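Local coordinates for AvrL567-A (Melampsora lini, PDB 2OPC), which is a flax rust avirulence protein, probably recognised inside flax cells by matching plant disease-resistance proteins, and binds cobalt in this crystal, at residues A[100-104]-A[105-109]. Sequence-based numbering, arbitrary orientation.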
ATOM      1  N   ARG A 100       0.201   9.126   7.304  1.00 31.03           N
ATOM      2  CA  ARG A 100       0.604   9.616   5.977  1.00 31.53           C
ATOM      3  C   ARG A 100       1.891   8.905   5.582  1.00 31.15           C
ATOM      4  O   ARG A 100       2.189   8.738   4.389  1.00 31.82           O
ATOM      5  CB  ARG A 100       0.841  11.130   6.036  1.00 31.44           C
ATOM      6  CG  ARG A 100       1.436  11.757   4.780  1.00 34.47           C
ATOM      7  CD  ARG A 100       1.893  13.177   5.055  1.00 38.87           C
ATOM      8  NE  ARG A 100       2.437  13.832   3.864  1.00 41.88           N
ATOM      9  CZ  ARG A 100       3.735  13.893   3.559  1.00 42.87           C
ATOM     10  NH1 ARG A 100       4.649  13.344   4.356  1.00 40.46           N
ATOM     11  NH2 ARG A 100       4.122  14.520   2.452  1.00 42.31           N
ATOM     12  N   THR A 101       2.654   8.475   6.582  1.00 29.21           N
ATOM     13  CA  THR A 101       3.982   7.931   6.330  1.00 28.70           C
ATOM     14  C   THR A 101       4.213   6.634   7.085  1.00 28.70           C
ATOM     15  O   THR A 101       3.549   6.333   8.064  1.00 29.72           O
ATOM     16  CB  THR A 101       5.069   8.929   6.714  1.00 29.55           C
ATOM     17  OG1 THR A 101       4.822   9.354   8.061  1.00 32.22           O
ATOM     18  CG2 THR A 101       5.049  10.166   5.781  1.00 28.31           C
ATOM     19  N   ILE A 102       5.150   5.849   6.593  1.00 26.87           N
ATOM     20  CA  ILE A 102       5.478   4.567   7.175  1.00 28.49           C
ATOM     21  C   ILE A 102       6.249   4.746   8.486  1.00 28.29           C
ATOM     22  O   ILE A 102       7.205   5.540   8.568  1.00 30.46           O
ATOM     23  CB  ILE A 102       6.236   3.700   6.122  1.00 28.79           C
ATOM     24  CG1 ILE A 102       5.342   3.504   4.889  1.00 27.99           C
ATOM     25  CG2 ILE A 102       6.764   2.344   6.725  1.00 30.20           C
ATOM     26  CD1 ILE A 102       3.937   2.892   5.169  1.00 30.78           C
ATOM     27  N   GLU A 103       5.787   4.034   9.511  1.00 27.31           N
ATOM     28  CA  GLU A 103       6.357   4.070  10.841  1.00 28.55           C
ATOM     29  C   GLU A 103       6.797   2.682  11.275  1.00 28.22           C
ATOM     30  O   GLU A 103       6.494   1.658  10.620  1.00 27.96           O
ATOM     31  CB  GLU A 103       5.262   4.518  11.826  1.00 29.17           C
ATOM     32  CG  GLU A 103       4.595   5.839  11.518  1.00 32.72           C
ATOM     33  CD  GLU A 103       5.313   6.995  12.173  1.00 38.92           C
ATOM     34  OE1 GLU A 103       4.750   8.113  12.202  1.00 41.60           O
ATOM     35  OE2 GLU A 103       6.436   6.794  12.688  1.00 40.06           O
ATOM     36  N   GLY A 104       7.506   2.598  12.401  1.00 27.61           N
ATOM     37  CA  GLY A 104       7.980   1.312  12.837  1.00 28.68           C
ATOM     38  C   GLY A 104       6.895   0.282  13.033  1.00 29.34           C
ATOM     39  O   GLY A 104       7.129  -0.905  12.798  1.00 29.82           O
ATOM     40  N   PHE A 105       5.713   0.725  13.466  1.00 28.17           N
ATOM     41  CA  PHE A 105       4.651  -0.229  13.775  1.00 28.95           C
ATOM     42  C   PHE A 105       3.957  -0.746  12.498  1.00 28.90           C
ATOM     43  O   PHE A 105       3.037  -1.548  12.603  1.00 29.66           O
ATOM     44  CB  PHE A 105       3.620   0.362  14.753  1.00 28.16           C
ATOM     45  CG  PHE A 105       3.047   1.690  14.323  1.00 28.84           C
ATOM     46  CD1 PHE A 105       3.516   2.869  14.909  1.00 30.09           C
ATOM     47  CD2 PHE A 105       2.067   1.774  13.327  1.00 28.04           C
ATOM     48  CE1 PHE A 105       2.990   4.115  14.529  1.00 29.35           C
ATOM     49  CE2 PHE A 105       1.525   3.009  12.944  1.00 27.84           C
ATOM     50  CZ  PHE A 105       1.975   4.177  13.550  1.00 28.64           C
ATOM     51  N   HIS A 106       4.431  -0.326  11.321  1.00 28.17           N
ATOM     52  CA  HIS A 106       3.981  -0.928  10.063  1.00 28.81           C
ATOM     53  C   HIS A 106       4.975  -1.968   9.560  1.00 28.97           C
ATOM     54  O   HIS A 106       4.673  -2.682   8.606  1.00 30.10           O
ATOM     55  CB  HIS A 106       3.935   0.115   8.954  1.00 28.71           C
ATOM     56  CG  HIS A 106       2.940   1.196   9.180  1.00 27.68           C
ATOM     57  ND1 HIS A 106       3.243   2.535   9.073  1.00 28.63           N
ATOM     58  CD2 HIS A 106       1.620   1.126   9.465  1.00 28.16           C
ATOM     59  CE1 HIS A 106       2.149   3.247   9.301  1.00 29.67           C
ATOM     60  NE2 HIS A 106       1.148   2.414   9.543  1.00 29.63           N
ATOM     61  N   LEU A 107       6.163  -2.038  10.173  1.00 28.81           N
ATOM     62  CA  LEU A 107       7.258  -2.812   9.594  1.00 29.62           C
ATOM     63  C   LEU A 107       7.363  -4.202  10.178  1.00 28.76           C
ATOM     64  O   LEU A 107       7.351  -4.372  11.404  1.00 30.11           O
ATOM     65  CB  LEU A 107       8.604  -2.093   9.820  1.00 29.11           C
ATOM     66  CG  LEU A 107       8.688  -0.727   9.132  1.00 30.27           C
ATOM     67  CD1 LEU A 107       9.921   0.022   9.628  1.00 29.92           C
ATOM     68  CD2 LEU A 107       8.720  -0.892   7.593  1.00 29.79           C
ATOM     69  N   PHE A 108       7.442  -5.173   9.264  1.00 28.75           N
ATOM     70  CA  PHE A 108       7.620  -6.600   9.623  1.00 28.10           C
ATOM     71  C   PHE A 108       9.023  -6.986   9.216  1.00 28.65           C
ATOM     72  O   PHE A 108       9.513  -6.572   8.162  1.00 28.44           O
ATOM     73  CB  PHE A 108       6.612  -7.450   8.852  1.00 28.63           C
ATOM     74  CG  PHE A 108       5.194  -7.262   9.314  1.00 29.05           C
ATOM     75  CD1 PHE A 108       4.633  -8.121  10.277  1.00 28.63           C
ATOM     76  CD2 PHE A 108       4.421  -6.201   8.810  1.00 29.11           C
ATOM     77  CE1 PHE A 108       3.342  -7.923  10.754  1.00 28.00           C
ATOM     78  CE2 PHE A 108       3.117  -5.992   9.268  1.00 28.47           C
ATOM     79  CZ  PHE A 108       2.560  -6.863  10.226  1.00 30.05           C
ATOM     80  N   GLU A 109       9.686  -7.784  10.043  1.00 29.26           N
ATOM     81  CA  GLU A 109      11.045  -8.160   9.720  1.00 29.64           C
ATOM     82  C   GLU A 109      11.054  -9.290   8.772  1.00 31.42           C
ATOM     83  O   GLU A 109      10.227 -10.182   8.872  1.00 32.69           O
ATOM     84  CB  GLU A 109      11.853  -8.495  10.985  1.00 29.22           C
ATOM     85  CG  GLU A 109      11.977  -7.255  11.830  1.00 29.80           C
ATOM     86  CD  GLU A 109      13.029  -7.430  12.869  1.00 29.25           C
ATOM     87  OE1 GLU A 109      14.102  -6.798  12.750  1.00 28.85           O
ATOM     88  OE2 GLU A 109      12.806  -8.248  13.801  1.00 31.64           O
TER
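E103 lays its CB over one face of the F105 ring, 3.8 Å from the ring centroid, a CH-pi contact displaced toward the CE1–CZ rim. CG follows CB along the same rim, 3.7 Å from F105 CZ, and the two side chains run side by side in the same direction, carboxylate and ring planes only 20° apart. With CG between its own backbone N and carbonyl carbon (chi1 53°), the F105 ring turns back alongside E103. The CE2 corner of the phenyl ring also sits over one face of the H106 imidazole, near that ring's rim.

H106 grips the same turn twice. Its ND1 accepts the backbone N–H of E103 at 3.0 Å in a nearly straight bond (170°), with the donor tilted somewhat from the imidazole plane; as acceptor, ND1 should carry no proton, and the bond limits rotation of the ring. Its backbone N in turn donates to E103 O at 2.9 Å. One residue on, L107 N reaches G104 O at 3.0 Å, so two successive i to i+3 bonds close a short 3-10 turn over G104–H106. T101 O and I102 CA line the imidazole edge. Across the turn, the I102 methyl CG2, anti to its backbone N, meets L107 CD2 at 3.9 Å.

The turn lies in the long connection between strands 75-81 and 118-125, and the H106 side chain is about 13 Å from the bound cobalt. H65 meets the rings of both F105 and H106, and S66 OG bonds to L107 O. Toward the sheet, I102 and H106 pack on I63 of strand 58-63 and, together with L107, on I119 of strand 118-125, seating the turn against two adjacent antiparallel strands of the four-stranded sheet.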